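Local atomic coordinates of short chain dehydrogenase (Leptospira borgpetersenii serovar Hardjo-bovis, PDB entry 6UH2), a protein that binds NAD+ and, as a member of the short-chain dehydrogenase/reductase family, probably uses it to oxidise a CH-OH group of a substrate or to reduce the matching carbonyl. Residues Leu22-Gly27 with Glu79-Leu84; Ile67-Asp70 with Lys75-Lys78. All coordinates share one frame; numbering follows the deposited sequence.

Interaction 1 (Leu22-Gly27 with Glu79-Leu84); sequences LVLITG and EIFLSL. With NAD (nicotinamide-adenine-dinucleotide), chain D.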
ATOM      1  N   LEU B  22       5.374 -16.978 -11.743  1.00 14.48           N
ATOM      2  CA  LEU B  22       6.745 -16.780 -12.194  1.00 15.93           C
ATOM      3  C   LEU B  22       7.042 -15.286 -12.137  1.00 14.31           C
ATOM      4  O   LEU B  22       6.342 -14.491 -12.765  1.00 15.99           O
ATOM      5  CB  LEU B  22       6.939 -17.331 -13.608  1.00 18.26           C
ATOM      6  CG  LEU B  22       8.322 -17.080 -14.227  1.00 27.95           C
ATOM      7  CD1 LEU B  22       9.404 -17.662 -13.348  1.00 22.02           C
ATOM      8  CD2 LEU B  22       8.399 -17.702 -15.604  1.00 32.85           C
ATOM      9  N   VAL B  23       8.053 -14.906 -11.358  1.00 14.23           N
ATOM     10  CA  VAL B  23       8.382 -13.506 -11.103  1.00 13.05           C
ATOM     11  C   VAL B  23       9.689 -13.183 -11.814  1.00 17.00           C
ATOM     12  O   VAL B  23      10.713 -13.837 -11.575  1.00 20.80           O
ATOM     13  CB  VAL B  23       8.507 -13.223  -9.600  1.00 14.19           C
ATOM     14  CG1 VAL B  23       8.768 -11.726  -9.358  1.00 20.42           C
ATOM     15  CG2 VAL B  23       7.267 -13.701  -8.852  1.00 17.09           C
ATOM     16  N   LEU B  24       9.655 -12.169 -12.668  1.00 14.50           N
ATOM     17  CA  LEU B  24      10.837 -11.637 -13.334  1.00 12.40           C
ATOM     18  C   LEU B  24      11.247 -10.350 -12.625  1.00 14.17           C
ATOM     19  O   LEU B  24      10.489  -9.376 -12.625  1.00 13.19           O
ATOM     20  CB  LEU B  24      10.527 -11.368 -14.809  1.00 13.68           C
ATOM     21  CG  LEU B  24      11.634 -10.835 -15.706  1.00 19.42           C
ATOM     22  CD1 LEU B  24      12.750 -11.849 -15.724  1.00 18.02           C
ATOM     23  CD2 LEU B  24      11.113 -10.568 -17.143  1.00 16.50           C
ATOM     24  N   ILE B  25      12.441 -10.332 -12.034  1.00 13.95           N
ATOM     25  CA  ILE B  25      12.911  -9.200 -11.232  0.51 16.28           C
ATOM     26  C   ILE B  25      14.214  -8.686 -11.827  1.00 17.09           C
ATOM     27  O   ILE B  25      15.224  -9.399 -11.820  1.00 17.96           O
ATOM     28  CB  ILE B  25      13.130  -9.584  -9.759  0.51 15.74           C
ATOM     29  CG1 ILE B  25      11.985 -10.457  -9.238  0.51 13.64           C
ATOM     30  CG2 ILE B  25      13.296  -8.323  -8.909  0.51 14.76           C
ATOM     31  CD1 ILE B  25      12.166 -10.940  -7.799  0.51 10.97           C
ATOM     32  N   THR B  26      14.201  -7.454 -12.330  1.00 15.28           N
ATOM     33  CA  THR B  26      15.439  -6.823 -12.758  1.00 11.80           C
ATOM     34  C   THR B  26      16.165  -6.302 -11.525  1.00 12.55           C
ATOM     35  O   THR B  26      15.543  -5.951 -10.518  1.00 12.76           O
ATOM     36  CB  THR B  26      15.182  -5.670 -13.737  1.00 14.28           C
ATOM     37  OG1 THR B  26      14.581  -4.574 -13.032  1.00 14.09           O
ATOM     38  CG2 THR B  26      14.266  -6.113 -14.866  1.00 13.41           C
ATOM     39  N   GLY B  27      17.494  -6.272 -11.601  1.00 13.71           N
ATOM     40  CA  GLY B  27      18.265  -5.832 -10.455  1.00 13.97           C
ATOM     41  C   GLY B  27      18.115  -6.715  -9.237  1.00 18.87           C
ATOM     42  O   GLY B  27      18.320  -6.247  -8.117  1.00 16.87           O
ATOM     43  N   GLU B  79      16.335 -10.969 -27.124  1.00 25.15           N
ATOM     44  CA  GLU B  79      16.694 -12.379 -27.213  1.00 26.58           C
ATOM     45  C   GLU B  79      16.278 -13.136 -25.954  1.00 27.08           C
ATOM     46  O   GLU B  79      15.841 -14.290 -26.030  1.00 26.16           O
ATOM     47  CB  GLU B  79      18.193 -12.518 -27.463  1.00 31.61           C
ATOM     48  N   ILE B  80      16.390 -12.500 -24.788  1.00 26.12           N
ATOM     49  CA  ILE B  80      15.937 -13.139 -23.554  1.00 26.05           C
ATOM     50  C   ILE B  80      14.436 -13.397 -23.604  1.00 24.41           C
ATOM     51  O   ILE B  80      13.965 -14.482 -23.238  1.00 22.28           O
ATOM     52  CB  ILE B  80      16.325 -12.281 -22.335  1.00 27.03           C
ATOM     53  CG1 ILE B  80      17.819 -12.413 -22.063  1.00 26.66           C
ATOM     54  CG2 ILE B  80      15.535 -12.693 -21.094  1.00 25.17           C
ATOM     55  CD1 ILE B  80      18.306 -11.411 -21.054  1.00 24.68           C
ATOM     56  N   PHE B  81      13.657 -12.418 -24.073  1.00 19.52           N
ATOM     57  CA  PHE B  81      12.211 -12.610 -24.088  1.00 19.35           C
ATOM     58  C   PHE B  81      11.792 -13.665 -25.096  1.00 22.99           C
ATOM     59  O   PHE B  81      10.814 -14.386 -24.862  1.00 25.16           O
ATOM     60  CB  PHE B  81      11.499 -11.284 -24.322  1.00 20.96           C
ATOM     61  CG  PHE B  81      11.103 -10.632 -23.044  1.00 20.41           C
ATOM     62  CD1 PHE B  81      12.064 -10.036 -22.244  1.00 26.76           C
ATOM     63  CD2 PHE B  81       9.799 -10.694 -22.593  1.00 21.96           C
ATOM     64  CE1 PHE B  81      11.728  -9.473 -21.037  1.00 22.73           C
ATOM     65  CE2 PHE B  81       9.450 -10.142 -21.379  1.00 21.05           C
ATOM     66  CZ  PHE B  81      10.413  -9.526 -20.596  1.00 23.09           C
ATOM     67  N   LEU B  82      12.523 -13.796 -26.200  1.00 21.39           N
ATOM     68  CA  LEU B  82      12.265 -14.899 -27.119  0.58 22.65           C
ATOM     69  C   LEU B  82      12.516 -16.236 -26.438  1.00 27.28           C
ATOM     70  O   LEU B  82      11.714 -17.172 -26.561  1.00 25.20           O
ATOM     71  CB  LEU B  82      13.145 -14.753 -28.358  0.58 26.76           C
ATOM     72  CG  LEU B  82      13.114 -15.911 -29.352  0.58 29.34           C
ATOM     73  CD1 LEU B  82      11.692 -16.108 -29.843  0.58 32.38           C
ATOM     74  CD2 LEU B  82      14.062 -15.639 -30.508  0.58 32.25           C
ATOM     75  N   SER B  83      13.627 -16.341 -25.709  1.00 22.88           N
ATOM     76  CA  SER B  83      13.944 -17.577 -25.005  1.00 27.77           C
ATOM     77  C   SER B  83      12.918 -17.887 -23.916  1.00 24.07           C
ATOM     78  O   SER B  83      12.551 -19.052 -23.718  1.00 30.80           O
ATOM     79  CB  SER B  83      15.351 -17.481 -24.422  1.00 34.49           C
ATOM     80  OG  SER B  83      15.640 -18.599 -23.612  1.00 45.65           O
ATOM     81  N   LEU B  84      12.448 -16.863 -23.195  1.00 23.87           N
ATOM     82  CA  LEU B  84      11.436 -17.086 -22.165  1.00 20.63           C
ATOM     83  C   LEU B  84      10.157 -17.641 -22.768  1.00 27.67           C
ATOM     84  O   LEU B  84       9.552 -18.570 -22.217  1.00 26.62           O
ATOM     85  CB  LEU B  84      11.141 -15.789 -21.413  1.00 22.97           C
ATOM     86  CG  LEU B  84      12.273 -15.222 -20.549  1.00 23.38           C
ATOM     87  CD1 LEU B  84      11.870 -13.903 -19.935  1.00 21.47           C
ATOM     88  CD2 LEU B  84      12.656 -16.218 -19.468  1.00 23.68           C
TER
HETATM   89  PA  NAD D 301      21.536  -1.873  -5.341  1.00 19.86           P
HETATM   90  O1A NAD D 301      22.591  -0.875  -5.882  1.00 21.85           O
HETATM   91  O2A NAD D 301      21.857  -2.737  -4.121  1.00 16.83           O
HETATM   92  O5B NAD D 301      20.999  -2.858  -6.535  1.00 19.75           O
HETATM   93  C5B NAD D 301      20.699  -2.415  -7.845  1.00 20.65           C
HETATM   94  C4B NAD D 301      20.845  -3.654  -8.686  1.00 15.92           C
HETATM   95  O4B NAD D 301      20.505  -3.205 -10.051  1.00 17.53           O
HETATM   96  C3B NAD D 301      22.279  -4.205  -8.725  1.00 14.41           C
HETATM   97  O3B NAD D 301      22.279  -5.640  -8.532  1.00 15.73           O
HETATM   98  C2B NAD D 301      22.725  -3.896 -10.161  1.00 17.11           C
HETATM   99  O2B NAD D 301      23.660  -4.864 -10.659  1.00 20.04           O
HETATM  100  C1B NAD D 301      21.386  -3.853 -10.933  1.00 16.33           C
HETATM  101  N9A NAD D 301      21.636  -3.148 -12.186  1.00 18.60           N
HETATM  102  C8A NAD D 301      22.435  -2.027 -12.406  1.00 18.04           C
HETATM  103  N7A NAD D 301      22.476  -1.714 -13.673  1.00 14.53           N
HETATM  104  C5A NAD D 301      21.698  -2.673 -14.322  1.00 17.88           C
HETATM  105  C6A NAD D 301      21.377  -2.894 -15.657  1.00 17.62           C
HETATM  106  N6A NAD D 301      21.825  -2.097 -16.648  1.00 18.42           N
HETATM  107  N1A NAD D 301      20.575  -3.929 -15.952  1.00 14.97           N
HETATM  108  C2A NAD D 301      20.122  -4.727 -14.983  1.00 17.63           C
HETATM  109  N3A NAD D 301      20.387  -4.602 -13.680  1.00 17.07           N
HETATM  110  C4A NAD D 301      21.180  -3.556 -13.398  1.00 14.65           C
HETATM  111  O3  NAD D 301      20.151  -1.083  -5.060  1.00 20.78           O
HETATM  112  PN  NAD D 301      18.979  -1.260  -3.966  1.00 21.87           P
HETATM  113  O1N NAD D 301      19.223  -0.340  -2.743  1.00 29.83           O
HETATM  114  O2N NAD D 301      18.681  -2.759  -3.853  1.00 20.69           O
HETATM  115  O5D NAD D 301      17.807  -0.461  -4.865  1.00 20.58           O
HETATM  116  C5D NAD D 301      16.858  -1.226  -5.578  1.00 20.29           C
HETATM  117  C4D NAD D 301      15.816  -0.242  -6.103  1.00 17.00           C
HETATM  118  O4D NAD D 301      15.259   0.593  -5.011  1.00 21.57           O
HETATM  119  C3D NAD D 301      16.471   0.770  -7.042  1.00 12.83           C
HETATM  120  O3D NAD D 301      15.560   1.158  -8.078  1.00 15.88           O
HETATM  121  C2D NAD D 301      16.726   2.040  -6.175  1.00 15.85           C
HETATM  122  O2D NAD D 301      16.727   3.247  -6.918  1.00 16.21           O
HETATM  123  C1D NAD D 301      15.477   1.957  -5.252  1.00 18.29           C
HETATM  124  N1N NAD D 301      15.660   2.618  -3.911  1.00 20.88           N
HETATM  125  C2N NAD D 301      16.679   2.262  -3.081  1.00 20.43           C
HETATM  126  C3N NAD D 301      16.803   2.896  -1.870  1.00 25.76           C
HETATM  127  C7N NAD D 301      17.924   2.502  -0.971  1.00 28.63           C
HETATM  128  O7N NAD D 301      18.142   3.192   0.014  1.00 25.81           O
HETATM  129  N7N NAD D 301      18.642   1.399  -1.276  1.00 27.42           N
HETATM  130  C4N NAD D 301      15.870   3.889  -1.524  1.00 23.55           C
HETATM  131  C5N NAD D 301      14.865   4.228  -2.379  1.00 29.23           C
HETATM  132  C6N NAD D 301      14.765   3.564  -3.600  1.00 24.15           C
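Leu24 on the parallel strand 22-26 of the Rossmann fold packs against Phe81 and Leu84 of helix 74-86, one of the helices that cover this sheet. The tight part is small: methyl CD2 of Leu24 comes to 3.7 Å from CZ at the far end of the Phe81 ring and 4.1 Å from its CE1. Leucine and ring meet at a slant. With CG anti to the backbone N (chi1 -179°), Leu24 extends its branch from the strand to the helix. Phe81 starts from a CB that does not aim at the strand, yet its ring tip swings in; its first torsion of -94° lies away from the usual staggered values. Leu128 and Thr132 of helix 111-139 also touch the ring.

Next to this the packing is looser. Leu84 sits one turn further along the helix, its CD1 4.4 Å from the same Leu24 methyl, and it also rests on Ile48 of the neighbouring strand. No hydrogen bond crosses between strand and helix, so the joint is purely apolar. On the helix's outer side Leu82 is exposed and Ser83 partly so, and neither reaches the strand. Where strand 22-26 ends, the chain passes close to the cofactor with Gly27 at a positive phi (63°), and its CA lies 3.5 Å from O4B of the adenosine ribose of NAD.

Interaction 2 (Ile67-Asp70 with Lys75-Lys78); sequences IQAD and KEIK. With NAD (nicotinamide-adenine-dinucleotide), chain D.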
ATOM      1  N   ILE B  67      19.750 -14.722 -14.993  1.00 21.77           N
ATOM      2  CA  ILE B  67      20.141 -14.434 -16.364  1.00 24.16           C
ATOM      3  C   ILE B  67      21.024 -13.197 -16.342  1.00 23.06           C
ATOM      4  O   ILE B  67      20.578 -12.110 -15.957  1.00 19.91           O
ATOM      5  CB  ILE B  67      18.921 -14.240 -17.274  1.00 29.58           C
ATOM      6  CG1 ILE B  67      18.065 -15.513 -17.265  1.00 27.71           C
ATOM      7  CG2 ILE B  67      19.372 -13.876 -18.679  1.00 28.93           C
ATOM      8  CD1 ILE B  67      16.730 -15.355 -17.956  1.00 26.73           C
ATOM      9  N   GLN B  68      22.279 -13.359 -16.741  1.00 19.33           N
ATOM     10  CA  GLN B  68      23.174 -12.210 -16.843  1.00 18.87           C
ATOM     11  C   GLN B  68      22.697 -11.311 -17.981  1.00 23.09           C
ATOM     12  O   GLN B  68      22.721 -11.711 -19.151  1.00 22.55           O
ATOM     13  CB  GLN B  68      24.601 -12.695 -17.067  1.00 20.19           C
ATOM     14  CG  GLN B  68      25.637 -11.585 -17.209  1.00 26.60           C
ATOM     15  CD  GLN B  68      27.025 -12.151 -17.485  1.00 40.96           C
ATOM     16  OE1 GLN B  68      27.298 -13.308 -17.187  1.00 51.40           O
ATOM     17  NE2 GLN B  68      27.895 -11.342 -18.073  1.00 50.88           N
ATOM     18  N   ALA B  69      22.260 -10.095 -17.651  1.00 21.99           N
ATOM     19  CA  ALA B  69      21.600  -9.262 -18.642  1.00 24.35           C
ATOM     20  C   ALA B  69      21.738  -7.795 -18.280  1.00 19.75           C
ATOM     21  O   ALA B  69      21.843  -7.429 -17.107  1.00 21.38           O
ATOM     22  CB  ALA B  69      20.114  -9.605 -18.770  1.00 22.93           C
ATOM     23  N   ASP B  70      21.699  -6.961 -19.317  1.00 16.28           N
ATOM     24  CA  ASP B  70      21.780  -5.512 -19.210  1.00 17.92           C
ATOM     25  C   ASP B  70      20.480  -4.952 -19.768  1.00 19.28           C
ATOM     26  O   ASP B  70      20.246  -5.019 -20.982  1.00 20.63           O
ATOM     27  CB  ASP B  70      23.000  -5.007 -19.978  1.00 17.45           C
ATOM     28  CG  ASP B  70      23.094  -3.487 -20.025  1.00 25.73           C
ATOM     29  OD1 ASP B  70      22.181  -2.778 -19.548  1.00 18.62           O
ATOM     30  OD2 ASP B  70      24.111  -3.008 -20.560  1.00 25.38           O
ATOM     31  N   LYS B  75      18.813  -5.423 -27.726  1.00 22.76           N
ATOM     32  CA  LYS B  75      19.077  -6.702 -28.380  1.00 27.52           C
ATOM     33  C   LYS B  75      19.153  -7.832 -27.357  1.00 29.11           C
ATOM     34  O   LYS B  75      18.594  -8.919 -27.575  1.00 25.50           O
ATOM     35  CB  LYS B  75      20.365  -6.626 -29.206  1.00 25.61           C
ATOM     36  CG  LYS B  75      20.569  -7.827 -30.134  1.00 30.31           C
ATOM     37  CD  LYS B  75      21.957  -7.822 -30.758  1.00 35.36           C
ATOM     38  CE  LYS B  75      22.233  -9.118 -31.530  1.00 36.92           C
ATOM     39  NZ  LYS B  75      22.097 -10.327 -30.659  1.00 41.74           N
ATOM     40  N   GLU B  76      19.835  -7.588 -26.231  1.00 23.66           N
ATOM     41  CA  GLU B  76      19.909  -8.569 -25.149  1.00 30.51           C
ATOM     42  C   GLU B  76      18.527  -8.919 -24.619  1.00 28.61           C
ATOM     43  O   GLU B  76      18.194 -10.097 -24.446  1.00 28.53           O
ATOM     44  CB  GLU B  76      20.760  -8.029 -24.001  1.00 29.26           C
ATOM     45  CG  GLU B  76      22.253  -8.187 -24.150  1.00 36.11           C
ATOM     46  CD  GLU B  76      22.979  -7.765 -22.882  1.00 38.47           C
ATOM     47  OE1 GLU B  76      23.920  -6.940 -22.960  1.00 41.77           O
ATOM     48  OE2 GLU B  76      22.589  -8.245 -21.798  1.00 30.54           O
ATOM     49  N   ILE B  77      17.720  -7.903 -24.316  1.00 21.32           N
ATOM     50  CA  ILE B  77      16.402  -8.148 -23.743  1.00 16.93           C
ATOM     51  C   ILE B  77      15.513  -8.875 -24.743  1.00 21.36           C
ATOM     52  O   ILE B  77      14.780  -9.807 -24.387  1.00 20.62           O
ATOM     53  CB  ILE B  77      15.775  -6.822 -23.283  1.00 20.95           C
ATOM     54  CG1 ILE B  77      16.599  -6.202 -22.140  1.00 19.84           C
ATOM     55  CG2 ILE B  77      14.298  -7.015 -22.925  1.00 24.78           C
ATOM     56  CD1 ILE B  77      16.918  -7.154 -20.990  1.00 22.86           C
ATOM     57  N   LYS B  78      15.564  -8.462 -26.010  1.00 21.09           N
ATOM     58  CA  LYS B  78      14.768  -9.109 -27.042  1.00 20.01           C
ATOM     59  C   LYS B  78      15.054 -10.602 -27.101  1.00 23.39           C
ATOM     60  O   LYS B  78      14.132 -11.426 -27.117  1.00 23.88           O
ATOM     61  CB  LYS B  78      15.051  -8.463 -28.397  1.00 21.13           C
ATOM     62  CG  LYS B  78      14.361  -9.168 -29.550  1.00 23.89           C
ATOM     63  CD  LYS B  78      14.653  -8.470 -30.884  1.00 30.80           C
ATOM     64  CE  LYS B  78      13.948  -9.167 -32.044  1.00 44.82           C
ATOM     65  NZ  LYS B  78      12.929  -8.288 -32.698  1.00 50.50           N
TER
HETATM   66  PA  NAD D 301      21.536  -1.873  -5.341  1.00 19.86           P
HETATM   67  O1A NAD D 301      22.591  -0.875  -5.882  1.00 21.85           O
HETATM   68  O2A NAD D 301      21.857  -2.737  -4.121  1.00 16.83           O
HETATM   69  O5B NAD D 301      20.999  -2.858  -6.535  1.00 19.75           O
HETATM   70  C5B NAD D 301      20.699  -2.415  -7.845  1.00 20.65           C
HETATM   71  C4B NAD D 301      20.845  -3.654  -8.686  1.00 15.92           C
HETATM   72  O4B NAD D 301      20.505  -3.205 -10.051  1.00 17.53           O
HETATM   73  C3B NAD D 301      22.279  -4.205  -8.725  1.00 14.41           C
HETATM   74  O3B NAD D 301      22.279  -5.640  -8.532  1.00 15.73           O
HETATM   75  C2B NAD D 301      22.725  -3.896 -10.161  1.00 17.11           C
HETATM   76  O2B NAD D 301      23.660  -4.864 -10.659  1.00 20.04           O
HETATM   77  C1B NAD D 301      21.386  -3.853 -10.933  1.00 16.33           C
HETATM   78  N9A NAD D 301      21.636  -3.148 -12.186  1.00 18.60           N
HETATM   79  C8A NAD D 301      22.435  -2.027 -12.406  1.00 18.04           C
HETATM   80  N7A NAD D 301      22.476  -1.714 -13.673  1.00 14.53           N
HETATM   81  C5A NAD D 301      21.698  -2.673 -14.322  1.00 17.88           C
HETATM   82  C6A NAD D 301      21.377  -2.894 -15.657  1.00 17.62           C
HETATM   83  N6A NAD D 301      21.825  -2.097 -16.648  1.00 18.42           N
HETATM   84  N1A NAD D 301      20.575  -3.929 -15.952  1.00 14.97           N
HETATM   85  C2A NAD D 301      20.122  -4.727 -14.983  1.00 17.63           C
HETATM   86  N3A NAD D 301      20.387  -4.602 -13.680  1.00 17.07           N
HETATM   87  C4A NAD D 301      21.180  -3.556 -13.398  1.00 14.65           C
HETATM   88  O3  NAD D 301      20.151  -1.083  -5.060  1.00 20.78           O
HETATM   89  PN  NAD D 301      18.979  -1.260  -3.966  1.00 21.87           P
HETATM   90  O1N NAD D 301      19.223  -0.340  -2.743  1.00 29.83           O
HETATM   91  O2N NAD D 301      18.681  -2.759  -3.853  1.00 20.69           O
HETATM   92  O5D NAD D 301      17.807  -0.461  -4.865  1.00 20.58           O
HETATM   93  C5D NAD D 301      16.858  -1.226  -5.578  1.00 20.29           C
HETATM   94  C4D NAD D 301      15.816  -0.242  -6.103  1.00 17.00           C
HETATM   95  O4D NAD D 301      15.259   0.593  -5.011  1.00 21.57           O
HETATM   96  C3D NAD D 301      16.471   0.770  -7.042  1.00 12.83           C
HETATM   97  O3D NAD D 301      15.560   1.158  -8.078  1.00 15.88           O
HETATM   98  C2D NAD D 301      16.726   2.040  -6.175  1.00 15.85           C
HETATM   99  O2D NAD D 301      16.727   3.247  -6.918  1.00 16.21           O
HETATM  100  C1D NAD D 301      15.477   1.957  -5.252  1.00 18.29           C
HETATM  101  N1N NAD D 301      15.660   2.618  -3.911  1.00 20.88           N
HETATM  102  C2N NAD D 301      16.679   2.262  -3.081  1.00 20.43           C
HETATM  103  C3N NAD D 301      16.803   2.896  -1.870  1.00 25.76           C
HETATM  104  C7N NAD D 301      17.924   2.502  -0.971  1.00 28.63           C
HETATM  105  O7N NAD D 301      18.142   3.192   0.014  1.00 25.81           O
HETATM  106  N7N NAD D 301      18.642   1.399  -1.276  1.00 27.42           N
HETATM  107  C4N NAD D 301      15.870   3.889  -1.524  1.00 23.55           C
HETATM  108  C5N NAD D 301      14.865   4.228  -2.379  1.00 29.23           C
HETATM  109  C6N NAD D 301      14.765   3.564  -3.600  1.00 24.15           C
HETATM  110  O   HOH W   1      25.161  -4.706 -22.329  1.00 41.33           O
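The carboxylate of Glu76 receives the backbone N-H of Asp70 from above its plane, 38° out of it, through OE2 at 2.9 Å from Asp70 N, with an N-H...O angle of 145°. OE2 also lies 3.5 Å from Ala69 CA, while OE1 approaches Asp70 CB. The second flat group is the carboxylate of Asp70, whose two oxygens do different work. OD1 accepts a hydrogen bond from the adenine amino nitrogen N6A of NAD at 3.0 Å and also bonds to Thr72 OG1; OD2 takes a hydrogen from a water that donates to Glu76 OE1 as well. That water links two like-charged groups, and its two donated hydrogens probably ease their repulsion.

This is the turn from strand 64-68 into helix 74-86 of the Rossmann fold, where short-chain dehydrogenases commonly place an aspartate against the adenine amino group. Glu76 stands in the first turn of the helix, its own N bonded to Asn73 OD1, and its chain runs extended beyond CG to reach back to Asp70. The CD1 methyl of Ile77 comes to 4.0 Å from the carbonyl oxygen of Asp70, and its side chain also packs on Leu127, Leu128 and Tyr131 of helix 111-139.

Overall arrangement
The centres of the two contacts are about 8 Å apart, on the same side of the chain's centre, and helix 74-86 serves both. Residues 75-78, near its start, meet residues 67-70, at and after edge strand 64-68, in interaction 2; the following residues, 79-84, face the more central strand 22-26 in interaction 1, with strand 46-51 between those two strands in the sheet. Along the chain, 22-27 comes first, then 67-70, 75-78 and 79-84, so interaction 2 falls wholly between the halves of interaction 1. Ile80 joins them, its CD1 3.4 Å from Ala69 CB. Helix 74-86 therefore packs on the sheet beside the adenosine half of NAD, which residues of both contacts touch.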